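Local coordinates for protein PpBBE-like 1 D396N (Physcomitrella patens subsp. patens, PDB 6EO5) that is a variant of a moss berberine bridge enzyme homolog, an FAD-dependent cellobiose oxidase of the VAO flavoprotein family with a bi-covalently attached flavin, at residues T55-V60 / E100-F105; V173-A178 / G206-F211; N190-F195 / K454-Q459. All coordinates share one frame; numbering follows the deposited sequence.

Contact 1: residues T55-V60 / E100-F105; sequences TTVAQV and EGFKQF
Phe102 extends its ring from the loop between strands 95-98 and 105-108 to the first turn of helix 57-70, and it buries more surface here than any other residue. CG lies anti to the carbonyl carbon (chi1 -74°); the far end of the ring, CE1 and CZ, does the touching. CZ lies 3.6 Å from Thr56 O, and this carbonyl oxygen meets the ring at its edge, near the ring plane. A second oxygen, Thr55 O, stands over one face, 4.3 Å above the plane and displaced toward the rim. Val60 approaches obliquely through one branch, its CG2 being 3.7 Å from Phe102 CZ. Thr55, next in buried surface, works largely through its main chain, whose carbonyl C is 4.0 Å from Phe102 CE1. Its methyl CG2 passes Gly101 CA at 4.4 Å, where the two backbones come nearest, and glycine brings no side chain to this point. Several polar groups are paired within 55-60 itself. Thr55 N donates to Gln59 OE1 over 2.9 Å in a nearly straight bond (169°), and Thr56 OG1 caps the helix by accepting from Gln59 N. Beyond the two segments, Phe102 also rests on Pro54 and Thr209, while Val60 touches Val176 and Ile207. No hydrogen bond crosses between 55-60 and 100-105, so cohesion comes from van der Waals contact of the ring with valine methyls and main-chain atoms, to which the weakly positive ring edge facing Thr56 O may add a little.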
loop_
_atom_site.group_PDB
_atom_site.type_symbol
_atom_site.label_atom_id
_atom_site.label_comp_id
_atom_site.label_asym_id
_atom_site.label_seq_id
_atom_site.Cartn_x
_atom_site.Cartn_y
_atom_site.Cartn_z
ATOM N N THR A 55 -15.831 14.489 11.029
ATOM C CA THR A 55 -15.392 13.967 12.315
ATOM C C THR A 55 -16.391 12.994 12.936
ATOM O O THR A 55 -16.071 12.395 13.966
ATOM C CB THR A 55 -15.120 15.110 13.309
ATOM O OG1 THR A 55 -16.327 15.846 13.526
ATOM C CG2 THR A 55 -14.068 16.057 12.767
ATOM N N THR A 56 -17.577 12.812 12.340
ATOM C CA THR A 56 -18.595 11.901 12.855
ATOM C C THR A 56 -19.177 11.066 11.721
ATOM O O THR A 56 -19.164 11.467 10.554
ATOM C CB THR A 56 -19.755 12.637 13.546
ATOM O OG1 THR A 56 -20.599 13.252 12.555
ATOM C CG2 THR A 56 -19.232 13.701 14.495
ATOM N N VAL A 57 -19.721 9.901 12.091
ATOM C CA VAL A 57 -20.407 9.052 11.118
ATOM C C VAL A 57 -21.588 9.791 10.508
ATOM O O VAL A 57 -21.882 9.652 9.314
ATOM C CB VAL A 57 -20.856 7.733 11.774
ATOM C CG1 VAL A 57 -21.726 6.932 10.819
ATOM C CG2 VAL A 57 -19.661 6.925 12.220
ATOM N N ALA A 58 -22.287 10.589 11.316
ATOM C CA ALA A 58 -23.387 11.388 10.790
ATOM C C ALA A 58 -22.928 12.242 9.619
ATOM O O ALA A 58 -23.632 12.358 8.606
ATOM C CB ALA A 58 -23.967 12.271 11.896
ATOM N N GLN A 59 -21.735 12.835 9.732
ATOM C CA GLN A 59 -21.263 13.749 8.698
ATOM C C GLN A 59 -20.837 12.997 7.441
ATOM O O GLN A 59 -21.009 13.497 6.319
ATOM C CB GLN A 59 -20.120 14.600 9.244
ATOM C CG GLN A 59 -20.556 15.535 10.345
ATOM C CD GLN A 59 -19.416 16.357 10.876
ATOM O OE1 GLN A 59 -18.251 16.054 10.621
ATOM N NE2 GLN A 59 -19.737 17.412 11.613
ATOM N N VAL A 60 -20.274 11.797 7.610
ATOM C CA VAL A 60 -20.027 10.936 6.459
ATOM C C VAL A 60 -21.336 10.654 5.740
ATOM O O VAL A 60 -21.437 10.800 4.516
ATOM C CB VAL A 60 -19.324 9.638 6.893
ATOM C CG1 VAL A 60 -19.165 8.705 5.700
ATOM C CG2 VAL A 60 -17.968 9.948 7.499
ATOM N N GLU A 100 -9.575 12.526 7.753
ATOM C CA GLU A 100 -8.514 12.856 8.697
ATOM C C GLU A 100 -8.996 12.897 10.143
ATOM O O GLU A 100 -8.198 12.700 11.069
ATOM C CB GLU A 100 -7.940 14.203 8.294
ATOM C CG GLU A 100 -6.814 14.747 9.099
ATOM C CD GLU A 100 -6.344 16.055 8.501
ATOM O OE1 GLU A 100 -7.217 16.855 8.065
ATOM O OE2 GLU A 100 -5.111 16.257 8.429
ATOM N N GLY A 101 -10.284 13.162 10.359
ATOM C CA GLY A 101 -10.831 13.284 11.692
ATOM C C GLY A 101 -11.151 11.989 12.395
ATOM O O GLY A 101 -11.601 12.012 13.543
ATOM N N PHE A 102 -10.931 10.848 11.753
ATOM C CA PHE A 102 -11.244 9.549 12.349
ATOM C C PHE A 102 -9.947 8.934 12.868
ATOM O O PHE A 102 -9.284 8.160 12.172
ATOM C CB PHE A 102 -11.934 8.647 11.338
ATOM C CG PHE A 102 -13.356 9.020 11.078
ATOM C CD1 PHE A 102 -13.665 10.191 10.407
ATOM C CD2 PHE A 102 -14.389 8.198 11.498
ATOM C CE1 PHE A 102 -14.985 10.543 10.161
ATOM C CE2 PHE A 102 -15.716 8.538 11.256
ATOM C CZ PHE A 102 -16.013 9.713 10.590
ATOM N N LYS A 103 -9.589 9.277 14.116
ATOM C CA LYS A 103 -8.366 8.797 14.750
ATOM C C LYS A 103 -8.661 8.002 16.019
ATOM O O LYS A 103 -7.844 7.970 16.944
ATOM C CB LYS A 103 -7.422 9.960 15.055
ATOM C CG LYS A 103 -7.103 10.822 13.843
ATOM C CD LYS A 103 -5.696 10.596 13.319
ATOM C CE LYS A 103 -5.484 11.321 11.985
ATOM N NZ LYS A 103 -4.722 12.601 12.080
ATOM N N GLN A 104 -9.818 7.341 16.073
ATOM C CA GLN A 104 -10.155 6.564 17.255
ATOM C C GLN A 104 -9.167 5.415 17.424
ATOM O O GLN A 104 -8.821 4.727 16.460
ATOM C CB GLN A 104 -11.604 6.050 17.182
ATOM C CG GLN A 104 -11.973 5.144 16.014
ATOM C CD GLN A 104 -12.554 5.903 14.808
ATOM O OE1 GLN A 104 -12.091 6.995 14.447
ATOM N NE2 GLN A 104 -13.572 5.317 14.182
ATOM N N PHE A 105 -8.672 5.241 18.651
ATOM C CA PHE A 105 -7.696 4.202 18.953
ATOM C C PHE A 105 -8.057 3.517 20.263
ATOM O O PHE A 105 -8.494 4.171 21.213
ATOM C CB PHE A 105 -6.269 4.778 19.033
ATOM C CG PHE A 105 -5.212 3.743 19.310
ATOM C CD1 PHE A 105 -4.660 3.000 18.274
ATOM C CD2 PHE A 105 -4.777 3.504 20.602
ATOM C CE1 PHE A 105 -3.689 2.035 18.524
ATOM C CE2 PHE A 105 -3.803 2.543 20.861
ATOM C CZ PHE A 105 -3.263 1.806 19.828
#

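Contact 2: residues V173-A178 / G206-F211; sequences VQLVAA and GIVTQF. With FAD (flavin-adenine dinucleotide), chain C.
A classic beta bulge joins strands 170-176 and 207-217 where the latter receives the adenine of FAD: Thr209 and Gln210 both face Gln174. Gln174 O takes Thr209 N at 2.7 Å in its carbonyl plane, while Thr209 OG1, donating at 3.0 Å, comes from above that plane. OG1 is placed there by chi1 of 53°, between the backbone N and the carbonyl carbon; a weak bond from Gln210 N goes to the same oxygen. Gln174 N returns a bond to Gln210 O at 3.1 Å, completing the bulge; beyond it regular pairing resumes at Val176, whose N donates to Ile207 O at 2.9 Å. On one face of the sheet Val173 CG1 packs 3.5 Å from Phe211 CD1, and Val208 CG1 lies over one face of that ring, displaced toward the rim. On the other, the extended chains of Gln174 and Gln210 run side by side, and Gln210 OE1 probably accepts from Gln104 NE2. Val208 grips the adenine edge twice: its N donates to FAD N1A at 3.0 Å, and its O accepts from N6A at 3.0 Å, nearly straight (175°). This donor-acceptor pair matches adenine's hydrogen-bonding pattern, so the main chain recognises the base without a side-chain bond from these two segments.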
loop_
_atom_site.group_PDB
_atom_site.type_symbol
_atom_site.label_atom_id
_atom_site.label_comp_id
_atom_site.label_asym_id
_atom_site.label_seq_id
_atom_site.Cartn_x
_atom_site.Cartn_y
_atom_site.Cartn_z
ATOM N N VAL A 173 -14.544 -4.300 9.683
ATOM C CA VAL A 173 -14.634 -2.891 9.316
ATOM C C VAL A 173 -16.047 -2.402 9.587
ATOM O O VAL A 173 -16.999 -3.181 9.675
ATOM C CB VAL A 173 -14.288 -2.610 7.830
ATOM C CG1 VAL A 173 -12.821 -2.838 7.556
ATOM C CG2 VAL A 173 -15.153 -3.452 6.913
ATOM N N GLN A 174 -16.173 -1.084 9.696
ATOM C CA GLN A 174 -17.456 -0.405 9.625
ATOM C C GLN A 174 -17.376 0.659 8.548
ATOM O O GLN A 174 -16.393 1.406 8.488
ATOM C CB GLN A 174 -17.826 0.237 10.946
ATOM C CG GLN A 174 -17.858 -0.760 12.057
ATOM C CD GLN A 174 -18.324 -0.140 13.330
ATOM O OE1 GLN A 174 -18.728 1.031 13.348
ATOM N NE2 GLN A 174 -18.278 -0.910 14.413
ATOM N N LEU A 175 -18.407 0.726 7.704
ATOM C CA LEU A 175 -18.441 1.699 6.625
ATOM C C LEU A 175 -19.844 2.273 6.478
ATOM O O LEU A 175 -20.831 1.693 6.932
ATOM C CB LEU A 175 -17.973 1.088 5.289
ATOM C CG LEU A 175 -18.768 -0.082 4.715
ATOM C CD1 LEU A 175 -19.780 0.408 3.686
ATOM C CD2 LEU A 175 -17.815 -1.095 4.112
ATOM N N VAL A 176 -19.904 3.432 5.829
ATOM C CA VAL A 176 -21.145 4.065 5.403
ATOM C C VAL A 176 -21.389 3.653 3.957
ATOM O O VAL A 176 -20.601 4.000 3.069
ATOM C CB VAL A 176 -21.058 5.595 5.541
ATOM C CG1 VAL A 176 -22.298 6.270 4.977
ATOM C CG2 VAL A 176 -20.840 5.973 6.994
ATOM N N ALA A 177 -22.468 2.909 3.717
ATOM C CA ALA A 177 -22.749 2.364 2.395
ATOM C C ALA A 177 -23.402 3.412 1.482
ATOM O O ALA A 177 -23.616 4.570 1.857
ATOM C CB ALA A 177 -23.621 1.117 2.510
ATOM N N ALA A 178 -23.705 2.999 0.247
ATOM C CA ALA A 178 -24.197 3.950 -0.747
ATOM C C ALA A 178 -25.584 4.463 -0.389
ATOM O O ALA A 178 -25.899 5.632 -0.642
ATOM C CB ALA A 178 -24.208 3.316 -2.138
ATOM N N GLY A 206 -18.017 1.809 -0.496
ATOM C CA GLY A 206 -18.433 2.736 0.528
ATOM C C GLY A 206 -17.241 3.292 1.265
ATOM O O GLY A 206 -16.084 3.064 0.894
ATOM N N ILE A 207 -17.522 4.026 2.335
ATOM C CA ILE A 207 -16.513 4.779 3.065
ATOM C C ILE A 207 -16.288 4.073 4.396
ATOM O O ILE A 207 -17.121 4.164 5.301
ATOM C CB ILE A 207 -16.937 6.236 3.262
ATOM C CG1 ILE A 207 -17.166 6.878 1.892
ATOM C CG2 ILE A 207 -15.899 6.983 4.090
ATOM C CD1 ILE A 207 -17.513 8.318 1.932
ATOM N N VAL A 208 -15.166 3.357 4.514
ATOM C CA VAL A 208 -14.800 2.727 5.778
ATOM C C VAL A 208 -14.503 3.809 6.805
ATOM O O VAL A 208 -13.740 4.746 6.539
ATOM C CB VAL A 208 -13.599 1.786 5.595
ATOM C CG1 VAL A 208 -13.100 1.282 6.958
ATOM C CG2 VAL A 208 -13.974 0.611 4.706
ATOM N N THR A 209 -15.122 3.698 7.979
ATOM C CA THR A 209 -14.894 4.663 9.048
ATOM C C THR A 209 -13.956 4.150 10.129
ATOM O O THR A 209 -13.241 4.953 10.736
ATOM C CB THR A 209 -16.218 5.079 9.695
ATOM O OG1 THR A 209 -16.936 3.904 10.095
ATOM C CG2 THR A 209 -17.051 5.893 8.713
ATOM N N GLN A 210 -13.927 2.841 10.382
ATOM C CA GLN A 210 -12.944 2.318 11.314
ATOM C C GLN A 210 -12.602 0.871 10.983
ATOM O O GLN A 210 -13.377 0.148 10.347
ATOM C CB GLN A 210 -13.419 2.440 12.765
ATOM C CG GLN A 210 -14.519 1.490 13.181
ATOM C CD GLN A 210 -14.653 1.428 14.692
ATOM O OE1 GLN A 210 -14.358 2.403 15.391
ATOM N NE2 GLN A 210 -15.076 0.275 15.206
ATOM N N PHE A 211 -11.412 0.471 11.423
ATOM C CA PHE A 211 -10.901 -0.884 11.311
ATOM C C PHE A 211 -10.757 -1.513 12.692
ATOM O O PHE A 211 -10.497 -0.826 13.685
ATOM C CB PHE A 211 -9.524 -0.904 10.647
ATOM C CG PHE A 211 -9.528 -0.547 9.208
ATOM C CD1 PHE A 211 -9.689 -1.532 8.246
ATOM C CD2 PHE A 211 -9.328 0.760 8.804
ATOM C CE1 PHE A 211 -9.681 -1.222 6.909
ATOM C CE2 PHE A 211 -9.316 1.089 7.453
ATOM C CZ PHE A 211 -9.492 0.093 6.505
HETATM P PA FAD C . -5.343 7.224 -0.550
HETATM O O1A FAD C . -4.901 7.915 -1.831
HETATM O O2A FAD C . -5.971 8.190 0.421
HETATM O O5B FAD C . -6.309 5.955 -0.797
HETATM C C5B FAD C . -6.089 5.053 -1.861
HETATM C C4B FAD C . -7.404 4.446 -2.338
HETATM O O4B FAD C . -8.135 3.937 -1.237
HETATM C C3B FAD C . -8.297 5.474 -3.011
HETATM O O3B FAD C . -9.064 4.820 -3.998
HETATM C C2B FAD C . -9.207 5.908 -1.893
HETATM O O2B FAD C . -10.425 6.419 -2.376
HETATM C C1B FAD C . -9.373 4.616 -1.101
HETATM N N9A FAD C . -9.706 4.941 0.304
HETATM C C8A FAD C . -9.007 5.776 1.144
HETATM N N7A FAD C . -9.642 5.829 2.335
HETATM C C5A FAD C . -10.739 5.045 2.270
HETATM C C6A FAD C . -11.729 4.756 3.190
HETATM N N6A FAD C . -11.681 5.300 4.401
HETATM N N1A FAD C . -12.754 3.902 2.846
HETATM C C2A FAD C . -12.794 3.356 1.584
HETATM N N3A FAD C . -11.810 3.649 0.663
HETATM C C4A FAD C . -10.798 4.485 1.001
HETATM N N1 FAD C . 2.477 -0.099 -0.178
HETATM C C2 FAD C . 2.829 -1.236 0.559
HETATM O O2 FAD C . 2.146 -2.282 0.549
HETATM N N3 FAD C . 3.970 -1.197 1.342
HETATM C C4 FAD C . 4.752 -0.062 1.390
HETATM O O4 FAD C . 5.750 -0.051 2.103
HETATM C C4X FAD C . 4.406 1.063 0.657
HETATM N N5 FAD C . 5.167 2.208 0.748
HETATM C C5X FAD C . 4.662 3.409 0.287
HETATM C C6 FAD C . 5.378 4.581 0.510
HETATM C C7 FAD C . 4.864 5.844 0.177
HETATM C C7M FAD C . 5.667 7.096 0.451
HETATM C C8 FAD C . 3.630 5.899 -0.506
HETATM C C8M FAD C . 3.065 7.216 -1.003
HETATM C C9 FAD C . 2.963 4.695 -0.804
HETATM C C9A FAD C . 3.450 3.439 -0.399
HETATM N N10 FAD C . 2.829 2.225 -0.717
HETATM C C10 FAD C . 3.237 1.058 -0.099
HETATM C "C1'" FAD C . 1.550 2.175 -1.485
HETATM C "C2'" FAD C . 0.382 2.287 -0.510
HETATM O "O2'" FAD C . 0.105 1.077 0.156
HETATM C "C3'" FAD C . -0.847 2.713 -1.280
HETATM O "O3'" FAD C . -0.525 3.947 -1.876
HETATM C "C4'" FAD C . -2.045 2.825 -0.341
HETATM O "O4'" FAD C . -3.218 2.512 -1.066
HETATM C "C5'" FAD C . -2.117 4.217 0.282
HETATM O "O5'" FAD C . -3.276 4.421 1.064
HETATM P P FAD C . -3.686 5.937 1.447
HETATM O O1P FAD C . -4.860 5.914 2.398
HETATM O O2P FAD C . -2.538 6.758 1.970
HETATM O O3P FAD C . -3.975 6.589 0.005
#

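Contact 3: residues N190-F195 / K454-Q459; sequences NKDLYF and KKWDPQ
The first turn of helix 191-200 faces the last turn of helix 446-456, with Leu193 CA and Trp456 CA 8.2 Å apart, a gap filled by side chains. Trp456, the residue with most surface buried here, is met at two points of its rim and over one face. Its NE1 donates to Asp192 OD2 at 3.0 Å, a fairly straight bond (162°) that lies close to the indole plane. The same oxygen receives Lys455 NZ at 3.1 Å in a salt bridge. The two donors reach OD2 from opposite faces of the carboxylate, so OD2 is gripped between the indole N-H and the ammonium. Asp192 CG sits between the backbone N and the carbonyl carbon (chi1 51°), and OD1 takes a weak bond from Leu193 N. With two donors on OD2 and its place in the first turn of a helix, Asp192 is likely to stay ionised. The Lys455 chain is fully extended and crosses Asp192 at about a right angle, its CD and CE also passing near OD2. Over the indole, Leu193 CD2 makes a CH-pi contact with the six-membered ring, almost on the normal through its centre. Leu193 CB lies 4.0 Å from Trp456 NE1. At the benzo edge, Asn190 OD1 is 3.8 Å from Trp456 CZ2, its amide standing almost perpendicular to the ring (85°); ND2 is bonded to Thr184 O. Val183 also touches the indole, and the nearest atoms of a bound N-acetylglucosamine and the Trp456 side chain are about 4 Å apart. The contact packs the C-terminal berberine-like segment against the helix that leads into the adenine-binding strand, consistent with the return of the chain end to the FAD-binding domain in this flavoprotein family.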
loop_
_atom_site.group_PDB
_atom_site.type_symbol
_atom_site.label_atom_id
_atom_site.label_comp_id
_atom_site.label_asym_id
_atom_site.label_seq_id
_atom_site.Cartn_x
_atom_site.Cartn_y
_atom_site.Cartn_z
ATOM N N ASN A 190 -22.240 -10.003 7.271
ATOM C CA ASN A 190 -21.966 -9.476 5.926
ATOM C C ASN A 190 -20.661 -10.031 5.343
ATOM O O ASN A 190 -19.785 -9.278 4.913
ATOM C CB ASN A 190 -21.939 -7.944 5.939
ATOM C CG ASN A 190 -23.305 -7.339 6.202
ATOM O OD1 ASN A 190 -24.314 -7.849 5.729
ATOM N ND2 ASN A 190 -23.344 -6.249 6.955
ATOM N N LYS A 191 -20.546 -11.366 5.316
ATOM C CA LYS A 191 -19.312 -12.018 4.875
ATOM C C LYS A 191 -18.886 -11.586 3.470
ATOM O O LYS A 191 -17.684 -11.548 3.169
ATOM C CB LYS A 191 -19.479 -13.539 4.912
ATOM C CG LYS A 191 -20.025 -14.078 6.225
ATOM C CD LYS A 191 -20.078 -15.604 6.231
ATOM C CE LYS A 191 -20.732 -16.113 7.512
ATOM N NZ LYS A 191 -20.653 -17.596 7.657
ATOM N N ASP A 192 -19.849 -11.274 2.596
ATOM C CA ASP A 192 -19.521 -10.881 1.223
ATOM C C ASP A 192 -18.773 -9.552 1.200
ATOM O O ASP A 192 -17.712 -9.431 0.576
ATOM C CB ASP A 192 -20.802 -10.807 0.373
ATOM C CG ASP A 192 -21.917 -9.960 1.020
ATOM O OD1 ASP A 192 -22.006 -9.897 2.266
ATOM O OD2 ASP A 192 -22.720 -9.363 0.279
ATOM N N LEU A 193 -19.313 -8.545 1.887
ATOM C CA LEU A 193 -18.619 -7.271 2.024
ATOM C C LEU A 193 -17.270 -7.453 2.711
ATOM O O LEU A 193 -16.290 -6.774 2.374
ATOM C CB LEU A 193 -19.505 -6.302 2.800
ATOM C CG LEU A 193 -19.084 -4.844 2.855
ATOM C CD1 LEU A 193 -18.978 -4.288 1.464
ATOM C CD2 LEU A 193 -20.104 -4.076 3.658
ATOM N N TYR A 194 -17.196 -8.382 3.668
ATOM C CA TYR A 194 -15.946 -8.613 4.377
ATOM C C TYR A 194 -14.899 -9.217 3.448
ATOM O O TYR A 194 -13.722 -8.854 3.510
ATOM C CB TYR A 194 -16.205 -9.504 5.599
ATOM C CG TYR A 194 -14.996 -9.789 6.470
ATOM C CD1 TYR A 194 -14.268 -8.756 7.061
ATOM C CD2 TYR A 194 -14.599 -11.100 6.722
ATOM C CE1 TYR A 194 -13.163 -9.029 7.872
ATOM C CE2 TYR A 194 -13.505 -11.384 7.530
ATOM C CZ TYR A 194 -12.793 -10.349 8.094
ATOM O OH TYR A 194 -11.707 -10.654 8.878
ATOM N N PHE A 195 -15.313 -10.129 2.571
ATOM C CA PHE A 195 -14.416 -10.647 1.537
ATOM C C PHE A 195 -13.905 -9.528 0.629
ATOM O O PHE A 195 -12.703 -9.440 0.341
ATOM C CB PHE A 195 -15.155 -11.714 0.733
ATOM C CG PHE A 195 -14.408 -12.232 -0.444
ATOM C CD1 PHE A 195 -14.453 -11.564 -1.665
ATOM C CD2 PHE A 195 -13.720 -13.425 -0.363
ATOM C CE1 PHE A 195 -13.788 -12.049 -2.769
ATOM C CE2 PHE A 195 -13.046 -13.925 -1.471
ATOM C CZ PHE A 195 -13.081 -13.232 -2.673
ATOM N N LYS A 454 -22.770 -5.006 -7.269
ATOM C CA LYS A 454 -24.176 -4.869 -7.644
ATOM C C LYS A 454 -25.058 -4.788 -6.410
ATOM O O LYS A 454 -25.979 -3.965 -6.336
ATOM C CB LYS A 454 -24.605 -6.045 -8.523
ATOM C CG LYS A 454 -23.923 -6.080 -9.880
ATOM C CD LYS A 454 -24.198 -7.391 -10.629
ATOM C CE LYS A 454 -24.853 -7.143 -11.991
ATOM N NZ LYS A 454 -24.425 -8.150 -13.007
ATOM N N LYS A 455 -24.764 -5.623 -5.418
ATOM C CA LYS A 455 -25.571 -5.684 -4.210
ATOM C C LYS A 455 -25.446 -4.416 -3.377
ATOM O O LYS A 455 -26.444 -3.926 -2.845
ATOM C CB LYS A 455 -25.166 -6.915 -3.403
ATOM C CG LYS A 455 -25.705 -6.963 -2.001
ATOM C CD LYS A 455 -25.436 -8.328 -1.392
ATOM C CE LYS A 455 -25.811 -8.374 0.070
ATOM N NZ LYS A 455 -25.789 -9.781 0.538
ATOM N N TRP A 456 -24.242 -3.856 -3.258
ATOM C CA TRP A 456 -24.010 -2.815 -2.266
ATOM C C TRP A 456 -23.966 -1.404 -2.828
ATOM O O TRP A 456 -23.948 -0.449 -2.047
ATOM C CB TRP A 456 -22.712 -3.097 -1.491
ATOM C CG TRP A 456 -22.824 -4.247 -0.539
ATOM C CD1 TRP A 456 -22.448 -5.540 -0.766
ATOM C CD2 TRP A 456 -23.367 -4.216 0.787
ATOM N NE1 TRP A 456 -22.716 -6.316 0.338
ATOM C CE2 TRP A 456 -23.274 -5.527 1.308
ATOM C CE3 TRP A 456 -23.917 -3.206 1.588
ATOM C CZ2 TRP A 456 -23.709 -5.854 2.594
ATOM C CZ3 TRP A 456 -24.351 -3.530 2.870
ATOM C CH2 TRP A 456 -24.246 -4.845 3.359
ATOM N N ASP A 457 -23.938 -1.234 -4.145
ATOM C CA ASP A 457 -23.960 0.097 -4.761
ATOM C C ASP A 457 -24.507 -0.034 -6.179
ATOM O O ASP A 457 -23.793 0.184 -7.173
ATOM C CB ASP A 457 -22.563 0.722 -4.748
ATOM C CG ASP A 457 -22.528 2.141 -5.324
ATOM O OD1 ASP A 457 -23.596 2.778 -5.476
ATOM O OD2 ASP A 457 -21.411 2.625 -5.630
ATOM N N PRO A 458 -25.791 -0.389 -6.316
ATOM C CA PRO A 458 -26.339 -0.632 -7.659
ATOM C C PRO A 458 -26.348 0.608 -8.535
ATOM O O PRO A 458 -26.294 0.486 -9.765
ATOM C CB PRO A 458 -27.757 -1.142 -7.372
ATOM C CG PRO A 458 -27.768 -1.526 -5.928
ATOM C CD PRO A 458 -26.803 -0.588 -5.270
ATOM N N GLN A 459 -26.407 1.797 -7.932
ATOM C CA GLN A 459 -26.354 3.065 -8.650
ATOM C C GLN A 459 -24.937 3.531 -8.957
ATOM O O GLN A 459 -24.784 4.609 -9.544
ATOM C CB GLN A 459 -27.052 4.176 -7.851
ATOM C CG GLN A 459 -28.405 3.824 -7.280
ATOM C CD GLN A 459 -29.281 3.109 -8.282
ATOM O OE1 GLN A 459 -29.364 3.500 -9.454
ATOM N NE2 GLN A 459 -29.931 2.037 -7.832
#

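How the contacts relate
From the N terminus, contact 1 comes first, closing a loop of 39 residues between the start of helix 57-70 and the connection into strand 105-108; it is complete before the others begin. Contact 2 spans 27 residues that include helix 191-200. Contact 3 starts on that helix and has 258 residues between its segments, so contacts 2 and 3 cross. Contact 2 lies in the middle: Val176 CG2 meets Val60 CG1 of contact 1 at 3.5 Å, and Leu175 CD2 meets Leu193 CD2 of contact 3 at 3.8 Å. Contacts 1 and 3 do not touch. Together they tie helix 57-70, the adenine-binding sheet, helix 191-200 and the C-terminal helix 446-456.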